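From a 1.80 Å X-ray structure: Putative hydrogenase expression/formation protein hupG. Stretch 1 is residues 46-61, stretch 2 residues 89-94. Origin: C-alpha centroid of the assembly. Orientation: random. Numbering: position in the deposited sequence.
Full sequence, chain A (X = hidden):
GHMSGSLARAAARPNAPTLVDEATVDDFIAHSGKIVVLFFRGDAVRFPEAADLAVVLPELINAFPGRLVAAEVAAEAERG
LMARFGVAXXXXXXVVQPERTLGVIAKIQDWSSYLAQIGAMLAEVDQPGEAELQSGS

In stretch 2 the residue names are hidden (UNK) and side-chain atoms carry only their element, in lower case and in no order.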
# COMPACT_ATOMS: atom_id res chain seq x y z
N ARG A 46 -7.37 -6.51 -30.76
CA ARG A 46 -7.91 -7.51 -29.86
C ARG A 46 -8.98 -6.99 -28.92
O ARG A 46 -9.93 -7.72 -28.62
CB ARG A 46 -6.81 -8.15 -29.04
CG ARG A 46 -5.79 -8.92 -29.82
CD ARG A 46 -4.67 -9.35 -28.87
NE ARG A 46 -5.12 -10.43 -27.99
CZ ARG A 46 -4.56 -10.76 -26.83
NH1 ARG A 46 -3.50 -10.09 -26.38
NH2 ARG A 46 -5.06 -11.77 -26.13
N PHE A 47 -8.80 -5.74 -28.44
CA PHE A 47 -9.67 -5.12 -27.43
C PHE A 47 -10.12 -3.70 -27.83
O PHE A 47 -9.89 -2.70 -27.11
CB PHE A 47 -8.92 -5.04 -26.10
CG PHE A 47 -8.33 -6.35 -25.65
CD1 PHE A 47 -9.14 -7.33 -25.09
CD2 PHE A 47 -6.99 -6.61 -25.78
CE1 PHE A 47 -8.59 -8.54 -24.67
CE2 PHE A 47 -6.45 -7.83 -25.38
CZ PHE A 47 -7.26 -8.78 -24.81
N PRO A 48 -10.81 -3.60 -28.97
CA PRO A 48 -11.19 -2.26 -29.44
C PRO A 48 -12.14 -1.55 -28.45
O PRO A 48 -12.10 -0.32 -28.31
CB PRO A 48 -11.88 -2.54 -30.78
CG PRO A 48 -12.33 -3.92 -30.71
CD PRO A 48 -11.30 -4.66 -29.88
N GLU A 49 -12.94 -2.33 -27.74
CA GLU A 49 -13.89 -1.79 -26.75
C GLU A 49 -13.20 -1.14 -25.54
O GLU A 49 -13.86 -0.42 -24.77
CB GLU A 49 -14.86 -2.89 -26.29
CG GLU A 49 -14.27 -3.92 -25.32
CD GLU A 49 -13.38 -4.99 -25.94
OE1 GLU A 49 -13.15 -5.04 -27.20
OE2 GLU A 49 -12.93 -5.82 -25.12
N ALA A 50 -11.90 -1.39 -25.35
CA ALA A 50 -11.11 -0.74 -24.29
C ALA A 50 -11.14 0.78 -24.45
O ALA A 50 -11.10 1.51 -23.47
CB ALA A 50 -9.67 -1.25 -24.27
N ALA A 51 -11.23 1.25 -25.67
CA ALA A 51 -11.37 2.70 -25.90
C ALA A 51 -12.65 3.27 -25.25
O ALA A 51 -12.70 4.43 -24.86
CB ALA A 51 -11.34 3.02 -27.41
N ASP A 52 -13.70 2.46 -25.17
CA ASP A 52 -14.93 2.89 -24.53
C ASP A 52 -14.74 3.12 -23.03
O ASP A 52 -15.31 4.09 -22.45
CB ASP A 52 -16.05 1.89 -24.77
CG ASP A 52 -16.43 1.77 -26.24
OD1 ASP A 52 -16.33 2.77 -27.00
OD2 ASP A 52 -16.86 0.68 -26.64
N LEU A 53 -13.93 2.26 -22.42
CA LEU A 53 -13.58 2.37 -21.00
C LEU A 53 -12.70 3.59 -20.79
O LEU A 53 -12.85 4.31 -19.81
CB LEU A 53 -12.83 1.10 -20.53
CG LEU A 53 -12.30 1.11 -19.08
CD1 LEU A 53 -13.33 1.68 -18.11
CD2 LEU A 53 -11.89 -0.27 -18.66
N ALA A 54 -11.78 3.82 -21.73
CA ALA A 54 -10.92 5.02 -21.71
C ALA A 54 -11.71 6.35 -21.69
O ALA A 54 -11.33 7.31 -20.98
CB ALA A 54 -9.97 5.00 -22.90
N VAL A 55 -12.76 6.42 -22.48
CA VAL A 55 -13.57 7.64 -22.57
C VAL A 55 -14.34 7.83 -21.28
O VAL A 55 -14.45 8.96 -20.82
CB VAL A 55 -14.52 7.70 -23.82
CG1 VAL A 55 -13.75 7.53 -25.12
CG2 VAL A 55 -15.61 6.69 -23.75
N VAL A 56 -14.82 6.77 -20.66
CA VAL A 56 -15.54 6.92 -19.40
C VAL A 56 -14.69 7.06 -18.15
O VAL A 56 -15.17 7.56 -17.12
CB VAL A 56 -16.64 5.83 -19.17
CG1 VAL A 56 -17.63 5.86 -20.35
CG2 VAL A 56 -16.09 4.44 -18.93
N LEU A 57 -13.42 6.73 -18.23
CA LEU A 57 -12.58 6.67 -17.03
C LEU A 57 -12.51 8.05 -16.34
O LEU A 57 -12.70 8.13 -15.12
CB LEU A 57 -11.19 6.15 -17.38
CG LEU A 57 -10.10 6.11 -16.31
CD1 LEU A 57 -10.57 5.37 -15.05
CD2 LEU A 57 -8.89 5.49 -16.92
N PRO A 58 -12.25 9.14 -17.11
CA PRO A 58 -12.21 10.45 -16.44
C PRO A 58 -13.56 10.85 -15.82
O PRO A 58 -13.57 11.51 -14.80
CB PRO A 58 -11.80 11.43 -17.56
CG PRO A 58 -11.75 10.67 -18.78
CD PRO A 58 -11.86 9.23 -18.51
N GLU A 59 -14.67 10.37 -16.37
CA GLU A 59 -16.02 10.64 -15.81
C GLU A 59 -16.19 9.89 -14.50
O GLU A 59 -16.74 10.42 -13.53
CB GLU A 59 -17.15 10.25 -16.76
CG GLU A 59 -17.22 11.13 -18.01
CD GLU A 59 -18.08 12.37 -17.88
OE1 GLU A 59 -18.31 12.87 -16.78
OE2 GLU A 59 -18.47 12.89 -18.94
N LEU A 60 -15.66 8.67 -14.46
CA LEU A 60 -15.67 7.86 -13.22
C LEU A 60 -14.85 8.49 -12.11
O LEU A 60 -15.31 8.55 -10.96
CB LEU A 60 -15.10 6.48 -13.50
CG LEU A 60 -15.30 5.37 -12.49
CD1 LEU A 60 -16.73 5.33 -11.87
CD2 LEU A 60 -14.96 4.03 -13.23
N ILE A 61 -13.66 8.94 -12.43
CA ILE A 61 -12.81 9.63 -11.45
C ILE A 61 -13.56 10.85 -10.88
O ILE A 61 -13.57 11.12 -9.68
CB ILE A 61 -11.48 10.09 -12.07
CG1 ILE A 61 -10.63 8.88 -12.50
CG2 ILE A 61 -10.66 10.98 -11.12
CD1 ILE A 61 -10.47 7.76 -11.45
N UNK A 89 -7.50 -10.20 -16.86
CA UNK A 89 -7.77 -9.95 -18.28
C UNK A 89 -7.79 -8.44 -18.61
O UNK A 89 -7.86 -7.61 -17.70
c UNK A 89 -9.12 -10.59 -18.68
c UNK A 89 -10.30 -9.91 -17.97
c UNK A 89 -9.11 -12.09 -18.40
N UNK A 90 -7.73 -8.11 -19.89
CA UNK A 90 -7.90 -6.74 -20.34
C UNK A 90 -9.14 -6.65 -21.21
O UNK A 90 -9.61 -7.65 -21.74
s UNK A 90 -5.22 -6.38 -20.20
c UNK A 90 -6.70 -6.23 -21.15
N UNK A 91 -9.75 -5.46 -21.27
CA UNK A 91 -9.46 -4.29 -20.44
C UNK A 91 -9.98 -4.51 -19.01
O UNK A 91 -10.90 -5.31 -18.80
c UNK A 91 -10.21 -3.15 -21.14
c UNK A 91 -11.29 -3.84 -21.92
c UNK A 91 -10.87 -5.25 -22.19
N UNK A 92 -9.35 -3.85 -18.05
CA UNK A 92 -9.74 -3.86 -16.66
C UNK A 92 -9.39 -2.51 -16.01
O UNK A 92 -8.49 -1.82 -16.46
o UNK A 92 -9.48 -6.26 -16.13
c UNK A 92 -8.98 -4.96 -15.86
N UNK A 93 -10.10 -2.19 -14.93
CA UNK A 93 -9.64 -1.22 -13.94
C UNK A 93 -9.16 -1.95 -12.66
O UNK A 93 -9.92 -2.75 -12.08
c UNK A 93 -10.76 -0.27 -13.57
c UNK A 93 -10.30 1.27 -15.46
c UNK A 93 -12.46 1.43 -14.20
c UNK A 93 -11.40 0.48 -14.73
N UNK A 94 -7.96 -1.65 -12.20
CA UNK A 94 -7.50 -2.13 -10.89
C UNK A 94 -7.51 -0.93 -9.95
O UNK A 94 -6.85 0.07 -10.24
c UNK A 94 -6.09 -2.71 -10.99

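Position 89 carries three side-chain carbons and no heteroatom. One carbon lies on CA and bears the other two, so the side chain forks at CB and ends there. Its nearest approach to stretch 1 is from CB, 6.4 Å from F47 CE1, and its CA-to-CB bond points sideways. Beta-branching with two bare carbons identifies valine: V89.

At position 90 the side chain is one carbon followed by one sulfur. Its CB lies over one face of the F47 ring, 4.5 Å from F47 CZ, while its backbone comes closer still: the O of position 90 is 3.2 Å from F47 CE1, a tight approach to the ring that is not a hydrogen bond. A sulfur directly on CB, with nothing carried beyond it in the atom list, is the pattern of cysteine: C90. It is bonded covalently to a group elsewhere in the structure.

Position 91 has three side-chain carbons, one of which lies within bonding distance of the backbone N and closes a five-membered ring. Its CB packs 3.7 Å from A50 CB, and the ring carbon bonded to N sits 4.0 Å from F47 CD1 and 3.6 Å from E49 OE2. The ring closure defines proline: P91, the carbon on N being CD. The peptide bond before it is cis, and its ring pucker is C-gamma endo. The E49 CA-to-CB bond points sideways, yet chi1 of 75° (p) and chi2 of -78° (m) bring the end of its side chain nearer.

Position 92 shows one carbon and then one oxygen, a short unbranched side chain whose CA-to-CB bond points away from stretch 1. It is serine: S92. Its OG donates a hydrogen bond to V89 O at 2.6 Å, so the hydroxyl ties together the short loop that contains the cis peptide. Only the backbone comes near the helix, with S92 C 4.3 Å from L53 CD2.

Position 93 has four carbons, forked at the second, and points toward stretch 1. One terminal carbon of position 93 lies 3.9 Å from L53 CD2 and 4.1 Å from L57 CD1, while the other lies 3.7 Å from L60 CD2. A fork at the second carbon rather than the first means leucine: L93, with chi1 m and chi2 t; the two ends are CD2 and CD1 respectively.

Position 94 has a single side-chain carbon, CB, 9.9 Å from L53 CD2, the nearest atom of stretch 1. One carbon and nothing more is alanine: A94.

No hydrogen bond crosses between the stretches; the 398 Å² of buried surface is held mainly by apolar packing. P91 and L93 give most of stretch 2's share, 87 and 86 Å². Both point toward stretch 1, with the away-facing S92 between them, as alternation along an extended chain predicts. P91 meets F47, E49, A50 and L53 around the start of the helix, and L93 meets L53, L57 and L60 farther along. L53, covered by 63 Å², touches both and links the two patches. The axes approach to 10.3 Å at 41°, leaving side chains to fill the gap.

Stretch 2 (89-94) VCPSLA
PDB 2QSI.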